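Local coordinates for protein multisubunit Na+/H+ antiporter, A subunit (Anoxybacillus flavithermus, PDB 6Z16) that probably exchanges sodium ions for protons across the cell membrane, as the A subunit of a multisubunit Mrp-type antiporter complex, at residues A[340-344]-A[435-439]; A[300-304]-A[448-452]; A[662-666]-A[678-682]. All coordinates share one frame; numbering follows the deposited sequence.

Interaction 1: residues A[340-344]-A[435-439]; sequences SLLGI and FFTAM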
# COMPACT_ATOMS: atom_id res chain seq x y z
N SER A 340 103.36 -10.39 -48.41
CA SER A 340 104.04 -9.39 -49.23
C SER A 340 104.19 -9.86 -50.68
O SER A 340 104.02 -9.07 -51.63
CB SER A 340 105.40 -9.07 -48.63
OG SER A 340 106.26 -10.19 -48.70
N LEU A 341 104.48 -11.15 -50.87
CA LEU A 341 104.49 -11.70 -52.22
C LEU A 341 103.11 -11.68 -52.85
O LEU A 341 102.99 -11.48 -54.07
CB LEU A 341 105.05 -13.12 -52.21
CG LEU A 341 106.55 -13.20 -51.99
CD1 LEU A 341 106.97 -14.63 -51.77
CD2 LEU A 341 107.26 -12.60 -53.18
N LEU A 342 102.05 -11.86 -52.05
CA LEU A 342 100.69 -11.71 -52.57
C LEU A 342 100.39 -10.28 -53.01
O LEU A 342 99.66 -10.07 -53.97
CB LEU A 342 99.67 -12.17 -51.53
CG LEU A 342 99.55 -13.66 -51.26
CD1 LEU A 342 98.63 -13.91 -50.09
CD2 LEU A 342 99.02 -14.35 -52.51
N GLY A 343 100.97 -9.29 -52.32
CA GLY A 343 100.81 -7.91 -52.75
C GLY A 343 101.48 -7.61 -54.07
O GLY A 343 100.92 -6.92 -54.93
N ILE A 344 102.70 -8.13 -54.27
CA ILE A 344 103.37 -7.95 -55.56
C ILE A 344 102.62 -8.70 -56.67
O ILE A 344 102.48 -8.22 -57.81
CB ILE A 344 104.84 -8.41 -55.45
CG1 ILE A 344 105.52 -7.72 -54.28
CG2 ILE A 344 105.59 -8.09 -56.74
CD1 ILE A 344 105.55 -6.22 -54.36
N PHE A 435 111.65 -15.43 -53.93
CA PHE A 435 111.32 -14.23 -53.16
C PHE A 435 112.21 -13.05 -53.55
O PHE A 435 111.71 -11.95 -53.81
CB PHE A 435 111.42 -14.51 -51.66
CG PHE A 435 111.19 -13.30 -50.80
CD1 PHE A 435 109.93 -12.74 -50.70
CD2 PHE A 435 112.24 -12.75 -50.07
CE1 PHE A 435 109.71 -11.63 -49.91
CE2 PHE A 435 112.03 -11.64 -49.27
CZ PHE A 435 110.76 -11.08 -49.19
N PHE A 436 113.53 -13.26 -53.60
CA PHE A 436 114.42 -12.17 -53.99
C PHE A 436 114.27 -11.80 -55.46
O PHE A 436 114.43 -10.63 -55.82
CB PHE A 436 115.88 -12.50 -53.68
CG PHE A 436 116.20 -12.56 -52.21
CD1 PHE A 436 116.07 -11.43 -51.42
CD2 PHE A 436 116.74 -13.70 -51.65
CE1 PHE A 436 116.39 -11.47 -50.08
CE2 PHE A 436 117.06 -13.75 -50.31
CZ PHE A 436 116.88 -12.64 -49.52
N THR A 437 113.94 -12.77 -56.32
CA THR A 437 113.69 -12.47 -57.72
C THR A 437 112.43 -11.64 -57.89
O THR A 437 112.39 -10.71 -58.70
CB THR A 437 113.60 -13.78 -58.52
OG1 THR A 437 114.79 -14.54 -58.32
CG2 THR A 437 113.45 -13.50 -60.01
N ALA A 438 111.39 -11.94 -57.10
CA ALA A 438 110.16 -11.18 -57.17
C ALA A 438 110.33 -9.78 -56.58
O ALA A 438 109.74 -8.82 -57.08
CB ALA A 438 109.04 -11.92 -56.45
N MET A 439 111.14 -9.65 -55.53
CA MET A 439 111.31 -8.35 -54.91
C MET A 439 112.25 -7.44 -55.68
O MET A 439 112.05 -6.22 -55.69
CB MET A 439 111.78 -8.50 -53.46
CG MET A 439 110.69 -9.03 -52.55
SD MET A 439 109.30 -7.89 -52.53
CE MET A 439 108.07 -8.86 -51.67
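Leu341 meets Phe435 at the rim of its ring. Leu341 CG lies in the ring plane, 3.6 Å from Phe435 CD1, and the methyl Leu341 CD2 comes equally near that same carbon. CG anti to the backbone N (chi1 176°) brings the phenyl of Phe435 toward helix 323-347, although the side chain does not set out in that direction. Leu341 CD2 also reaches Ala438 CB, one helical turn on from Phe435, at 3.8 Å.

Met439 covers the other part of the seam. With CG anti to the carbonyl carbon (chi1 -72°), it lays CG over one face of the Phe435 ring, offset toward the rim; the bend at chi2 then turns SD and CE toward helix 323-347. There Met439 CE approaches Ile344 CG1 at 3.8 Å and Ser340 OG at 3.7 Å. The serine hydroxyl is already engaged with Leu337 O, one turn earlier in its own helix, so it meets the methyl and the ring edge (Phe435 CE1, 3.9 Å) as a packing neighbour.

The short helical segments cross at 41° with their axes 10.7 Å apart, a separation bridged by long side chains. Helix 428-440 resumes after a short break from helix 407-421, consistent with the discontinuous helix of complex I-type antiporter subunits. Helix 360-391 adds Ala362, Ala365 and Ala366 around Leu341, Ile344 and Ala438. With the one hydroxyl satisfied inside its own helix, these two segments meet across a buried seam held by apolar packing, with no polar pairing between the side chains.

Interaction 2: residues A[300-304]-A[448-452]; sequences WTVAL and WAVIL. With PTY (phosphatidylethanolamine), chain P.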
# COMPACT_ATOMS: atom_id res chain seq x y z
N TRP A 300 99.31 -2.10 -52.30
CA TRP A 300 100.38 -1.50 -51.52
C TRP A 300 100.16 -1.69 -50.03
O TRP A 300 101.14 -1.86 -49.30
CB TRP A 300 100.57 -0.03 -51.88
CG TRP A 300 101.11 0.15 -53.27
CD1 TRP A 300 100.45 0.63 -54.35
CD2 TRP A 300 102.42 -0.22 -53.74
NE1 TRP A 300 101.26 0.63 -55.45
CE2 TRP A 300 102.48 0.10 -55.11
CE3 TRP A 300 103.55 -0.78 -53.14
CZ2 TRP A 300 103.61 -0.11 -55.88
CZ3 TRP A 300 104.67 -1.00 -53.90
CH2 TRP A 300 104.70 -0.67 -55.26
N THR A 301 98.90 -1.74 -49.56
CA THR A 301 98.64 -2.03 -48.16
C THR A 301 99.11 -3.43 -47.80
O THR A 301 99.82 -3.62 -46.80
CB THR A 301 97.15 -1.88 -47.87
OG1 THR A 301 96.73 -0.56 -48.22
CG2 THR A 301 96.88 -2.11 -46.40
N VAL A 302 98.77 -4.41 -48.65
CA VAL A 302 99.14 -5.81 -48.42
C VAL A 302 100.65 -5.97 -48.43
O VAL A 302 101.23 -6.53 -47.48
CB VAL A 302 98.46 -6.71 -49.48
CG1 VAL A 302 98.98 -8.07 -49.40
CG2 VAL A 302 97.01 -6.79 -49.23
N ALA A 303 101.32 -5.44 -49.46
CA ALA A 303 102.76 -5.60 -49.60
C ALA A 303 103.52 -4.93 -48.46
O ALA A 303 104.44 -5.53 -47.87
CB ALA A 303 103.21 -5.03 -50.95
N LEU A 304 103.13 -3.70 -48.11
CA LEU A 304 103.89 -2.97 -47.09
C LEU A 304 103.68 -3.57 -45.71
O LEU A 304 104.65 -3.68 -44.95
CB LEU A 304 103.53 -1.49 -47.12
CG LEU A 304 104.01 -0.72 -48.36
CD1 LEU A 304 103.52 0.71 -48.31
CD2 LEU A 304 105.51 -0.78 -48.53
N TRP A 448 111.17 4.81 -54.96
CA TRP A 448 111.19 4.54 -53.52
C TRP A 448 111.15 3.06 -53.20
O TRP A 448 111.65 2.64 -52.15
CB TRP A 448 110.01 5.25 -52.85
CG TRP A 448 108.69 4.80 -53.37
CD1 TRP A 448 108.00 5.31 -54.43
CD2 TRP A 448 107.88 3.74 -52.85
NE1 TRP A 448 106.82 4.63 -54.60
CE2 TRP A 448 106.72 3.66 -53.64
CE3 TRP A 448 108.02 2.84 -51.78
CZ2 TRP A 448 105.71 2.73 -53.41
CZ3 TRP A 448 107.02 1.92 -51.55
CH2 TRP A 448 105.88 1.87 -52.36
N ALA A 449 110.63 2.24 -54.12
CA ALA A 449 110.63 0.79 -53.98
C ALA A 449 112.03 0.18 -54.04
O ALA A 449 112.17 -0.99 -53.70
CB ALA A 449 109.74 0.17 -55.06
N VAL A 450 113.05 0.95 -54.43
CA VAL A 450 114.44 0.52 -54.28
C VAL A 450 114.79 0.30 -52.81
O VAL A 450 115.62 -0.57 -52.47
CB VAL A 450 115.36 1.54 -54.99
CG1 VAL A 450 116.85 1.31 -54.71
CG2 VAL A 450 115.14 1.48 -56.50
N ILE A 451 114.11 1.01 -51.90
CA ILE A 451 114.24 0.75 -50.46
C ILE A 451 113.76 -0.66 -50.10
O ILE A 451 114.35 -1.32 -49.23
CB ILE A 451 113.47 1.84 -49.68
CG1 ILE A 451 114.07 3.22 -49.95
CG2 ILE A 451 113.47 1.58 -48.17
CD1 ILE A 451 115.50 3.39 -49.47
N LEU A 452 112.75 -1.17 -50.81
CA LEU A 452 112.04 -2.39 -50.39
C LEU A 452 112.82 -3.72 -50.38
O LEU A 452 112.62 -4.49 -49.43
CB LEU A 452 110.79 -2.58 -51.25
CG LEU A 452 109.71 -1.51 -51.14
CD1 LEU A 452 108.54 -1.84 -52.05
CD2 LEU A 452 109.25 -1.31 -49.70
C1 PTY P . 102.60 5.32 -53.67
C2 PTY P . 102.66 4.20 -61.18
C3 PTY P . 102.88 3.39 -59.89
O4 PTY P . 102.96 4.39 -52.62
C5 PTY P . 101.38 5.28 -55.84
C6 PTY P . 101.46 4.72 -54.45
O7 PTY P . 100.20 5.02 -53.77
C8 PTY P . 99.73 4.11 -52.91
O10 PTY P . 100.37 3.17 -52.53
C11 PTY P . 98.31 4.40 -52.52
C12 PTY P . 98.06 4.62 -51.03
C13 PTY P . 98.21 3.37 -50.17
C14 PTY P . 97.77 3.59 -48.73
C15 PTY P . 98.31 2.57 -47.74
C16 PTY P . 99.81 2.66 -47.52
C17 PTY P . 100.27 2.15 -46.16
C18 PTY P . 100.03 0.67 -45.94
C19 PTY P . 100.41 0.19 -44.55
C20 PTY P . 99.49 0.67 -43.45
C30 PTY P . 103.18 4.89 -51.41
C31 PTY P . 103.47 3.81 -50.41
O30 PTY P . 103.15 6.07 -51.15
C32 PTY P . 104.30 4.26 -49.22
C33 PTY P . 105.71 4.69 -49.60
C34 PTY P . 106.57 5.11 -48.42
C35 PTY P . 106.98 3.97 -47.51
C36 PTY P . 107.93 2.98 -48.16
C37 PTY P . 108.40 1.88 -47.22
P1 PTY P . 103.02 3.87 -57.27
O11 PTY P . 102.93 4.34 -58.79
O12 PTY P . 104.33 3.63 -57.02
O13 PTY P . 102.15 2.81 -57.03
O14 PTY P . 102.64 5.08 -56.50
N1 PTY P . 103.24 3.47 -62.31
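One face of the Trp300 indole is shared: C6 of the phosphatidylethanolamine glycerol lies over its five-membered side, and Trp448 CH2 lies over the six-membered ring, 3.5 Å from Trp300 CZ3. Ester oxygen O10 also lies near Trp300 CD1 and CG. At the Trp300 edge sits Leu452 CD1. Trp448 carries lipid acyl carbon C33 over one of its own faces, 3.6 Å above the plane and offset toward the rim, while Leu304 CD2 is at its edge. The two six-membered rings meet obliquely, tilted by 54° with centroids 5.0 Å apart.

Trp448 holds its CG between the backbone N and the carbonyl carbon (chi1 60°), which turns the indole from the short 3-10 segment across to helix 296-316. Deeper in, Leu304 CD2 touches Leu452 CD2 at 4.0 Å, and the acyl carbon C37 lies close to both methyls. Leu304 CD1 rests on C31, 3.7 Å away.

Trp300 NE1 faces the headgroup, 2.8 Å from phosphate oxygen O13. Thr301, whose OG1 lies near acyl carbon C15, and Ala446 complete this lipid pocket. Indoles beside the phosphate and glycerol with leucines along the chains follow the lipid's own polarity, as interfacial tryptophans commonly do at a membrane surface.

Interaction 3: residues A[662-666]-A[678-682]; sequences ATVTT and SLGAV. With PTY (phosphatidylethanolamine), chain U.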
# COMPACT_ATOMS: atom_id res chain seq x y z
N ALA A 662 45.73 27.63 -3.52
CA ALA A 662 45.98 26.34 -2.89
C ALA A 662 47.29 25.70 -3.39
O ALA A 662 48.01 25.06 -2.62
CB ALA A 662 44.80 25.41 -3.12
N THR A 663 47.61 25.91 -4.67
CA THR A 663 48.87 25.45 -5.23
C THR A 663 50.07 26.17 -4.61
O THR A 663 51.08 25.54 -4.26
CB THR A 663 48.82 25.66 -6.74
OG1 THR A 663 47.82 24.81 -7.32
CG2 THR A 663 50.12 25.42 -7.39
N VAL A 664 49.97 27.49 -4.46
CA VAL A 664 51.04 28.25 -3.85
C VAL A 664 51.20 27.89 -2.38
O VAL A 664 52.32 27.76 -1.88
CB VAL A 664 50.80 29.75 -4.08
CG1 VAL A 664 51.72 30.60 -3.26
CG2 VAL A 664 51.02 30.08 -5.54
N THR A 665 50.10 27.63 -1.68
CA THR A 665 50.28 27.22 -0.29
C THR A 665 50.61 25.74 -0.13
O THR A 665 50.89 25.32 1.00
CB THR A 665 49.06 27.55 0.57
OG1 THR A 665 49.39 27.33 1.95
CG2 THR A 665 47.91 26.66 0.24
N THR A 666 50.57 24.94 -1.19
CA THR A 666 51.13 23.60 -1.05
C THR A 666 52.58 23.50 -1.50
O THR A 666 53.23 22.50 -1.18
CB THR A 666 50.29 22.55 -1.78
OG1 THR A 666 50.67 21.25 -1.33
CG2 THR A 666 50.52 22.57 -3.26
N SER A 678 46.02 21.31 1.66
CA SER A 678 45.96 22.10 0.44
C SER A 678 45.77 21.23 -0.79
O SER A 678 45.09 21.64 -1.73
CB SER A 678 47.22 22.94 0.28
OG SER A 678 47.16 23.66 -0.93
N LEU A 679 46.35 20.02 -0.80
CA LEU A 679 46.07 19.07 -1.87
C LEU A 679 44.61 18.63 -1.84
O LEU A 679 43.99 18.45 -2.90
CB LEU A 679 47.00 17.86 -1.74
CG LEU A 679 46.84 16.75 -2.77
CD1 LEU A 679 47.06 17.27 -4.17
CD2 LEU A 679 47.82 15.64 -2.46
N GLY A 680 44.05 18.48 -0.64
CA GLY A 680 42.62 18.25 -0.51
C GLY A 680 41.79 19.38 -1.08
O GLY A 680 40.82 19.14 -1.81
N ALA A 681 42.17 20.63 -0.79
CA ALA A 681 41.45 21.79 -1.32
C ALA A 681 41.56 21.87 -2.83
O ALA A 681 40.60 22.25 -3.51
CB ALA A 681 41.97 23.07 -0.67
N VAL A 682 42.73 21.51 -3.38
CA VAL A 682 42.90 21.38 -4.83
C VAL A 682 41.93 20.34 -5.39
O VAL A 682 41.28 20.58 -6.41
CB VAL A 682 44.36 21.04 -5.18
CG1 VAL A 682 44.50 20.68 -6.65
CG2 VAL A 682 45.25 22.21 -4.91
C1 PTY U . 49.50 29.26 6.26
C2 PTY U . 50.07 26.34 11.33
C3 PTY U . 51.54 26.56 10.92
O4 PTY U . 48.78 29.16 5.01
C5 PTY U . 51.47 28.20 7.47
C6 PTY U . 50.56 28.18 6.27
O7 PTY U . 51.29 28.09 4.99
C8 PTY U . 52.07 29.10 4.52
O10 PTY U . 52.32 30.12 5.11
C11 PTY U . 52.60 28.75 3.16
C12 PTY U . 52.57 29.92 2.18
C13 PTY U . 51.18 30.50 1.98
C14 PTY U . 51.01 31.19 0.63
C15 PTY U . 49.73 31.98 0.50
C16 PTY U . 49.36 32.31 -0.94
C17 PTY U . 48.31 33.39 -1.05
C18 PTY U . 47.52 33.36 -2.34
C19 PTY U . 48.32 33.59 -3.61
C20 PTY U . 47.45 33.53 -4.85
C21 PTY U . 48.16 33.87 -6.15
C22 PTY U . 47.27 33.74 -7.37
C23 PTY U . 47.99 33.94 -8.69
C24 PTY U . 48.27 35.39 -9.03
C25 PTY U . 47.02 36.18 -9.42
C26 PTY U . 46.31 35.64 -10.65
C30 PTY U . 48.26 30.29 4.53
C31 PTY U . 47.59 30.07 3.20
O30 PTY U . 48.32 31.35 5.09
C32 PTY U . 46.08 30.22 3.25
C33 PTY U . 45.44 30.11 1.89
C34 PTY U . 45.85 31.22 0.94
C35 PTY U . 44.81 32.31 0.78
C36 PTY U . 43.56 31.83 0.06
C37 PTY U . 42.61 32.96 -0.31
C38 PTY U . 41.65 32.60 -1.42
C39 PTY U . 40.87 33.80 -1.94
C40 PTY U . 40.03 33.50 -3.17
C41 PTY U . 38.92 32.49 -2.92
C42 PTY U . 38.17 32.12 -4.19
C43 PTY U . 37.17 31.01 -4.01
C44 PTY U . 36.98 30.21 -5.27
P1 PTY U . 52.94 26.30 8.65
O11 PTY U . 51.65 26.08 9.55
O12 PTY U . 53.87 27.23 9.42
O13 PTY U . 53.54 25.01 8.26
O14 PTY U . 52.41 27.12 7.37
N1 PTY U . 50.03 25.85 12.71
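Ser678 enters the neighbouring helix as a knob into a hole formed by Ala662, Thr663, Thr665 and Thr666. Its OG stands anti to the backbone N (chi1 178°), which turns the side chain into the hole. Around it are Thr665 CG2, 3.8 Å from Ser678 CB, and Thr666 CB, 3.7 Å from Ser678 CB. The modelled approach of the hydroxyl to the Ala662 carbonyl is too close to be trusted, and the exact position of OG is doubtful.

Apolar contact carries on one turn along: Ala662 CB packs on Val682 CG2 at 3.7 Å and, more loosely, on Ala681 CB. Small residues here let the helices draw together, with Ala662 and Ser678 CA atoms 5.4 Å apart.

The two segments belong to a helical hairpin, helix 650-667 turning directly into helix 672-692 within the MbhD-like region. They run almost antiparallel, at 159°, and their axes come within 8.8 Å. A chain of another protein lays apolar side chains against Thr663, Thr666, Leu679 and Val682.

Among the polar groups, Thr663 OG1 bonds to Ile659 O in its own helix, while Thr666 OG1 makes a weak bond to Ala675 O, across the hairpin turn.

Lipid contacts occupy the outer side. Thr665 divides its branches, with CG2 on the serine knob and OG1 beside acyl carbon C31 of the phosphatidylethanolamine, 3.5 Å away. With an alanine here both branches are gone, which would probably open a gap beside Ser678 and leave the lipid chain less closely held near C31. Beside it in the sequence, Val664 CG1 touches the other acyl chain at C16, 3.7 Å away. A second phosphatidylethanolamine also touches Thr665 and Ala681.

Following the chain from the N terminus, residues 300-304 come first and wait longest for their partner. Residues 340-344, on the next helix, find 435-439 earlier, so interaction 1 closes within the longer loop that interaction 2 completes at 448-452. The two lie side by side, centres about 10 Å apart, and touch where Val302 CG1 packs 3.7 Å from Gly343 N; together they tie consecutive helices 296-316 and 323-347 to consecutive helices 428-440 and 451-472 of the antiporter-like region. Interaction 3 follows in series, a short hairpin closure in the MbhD-like region. Its centre lies about 87 Å from interaction 1 and 81 Å from interaction 2, on the opposite side of the chain's centre.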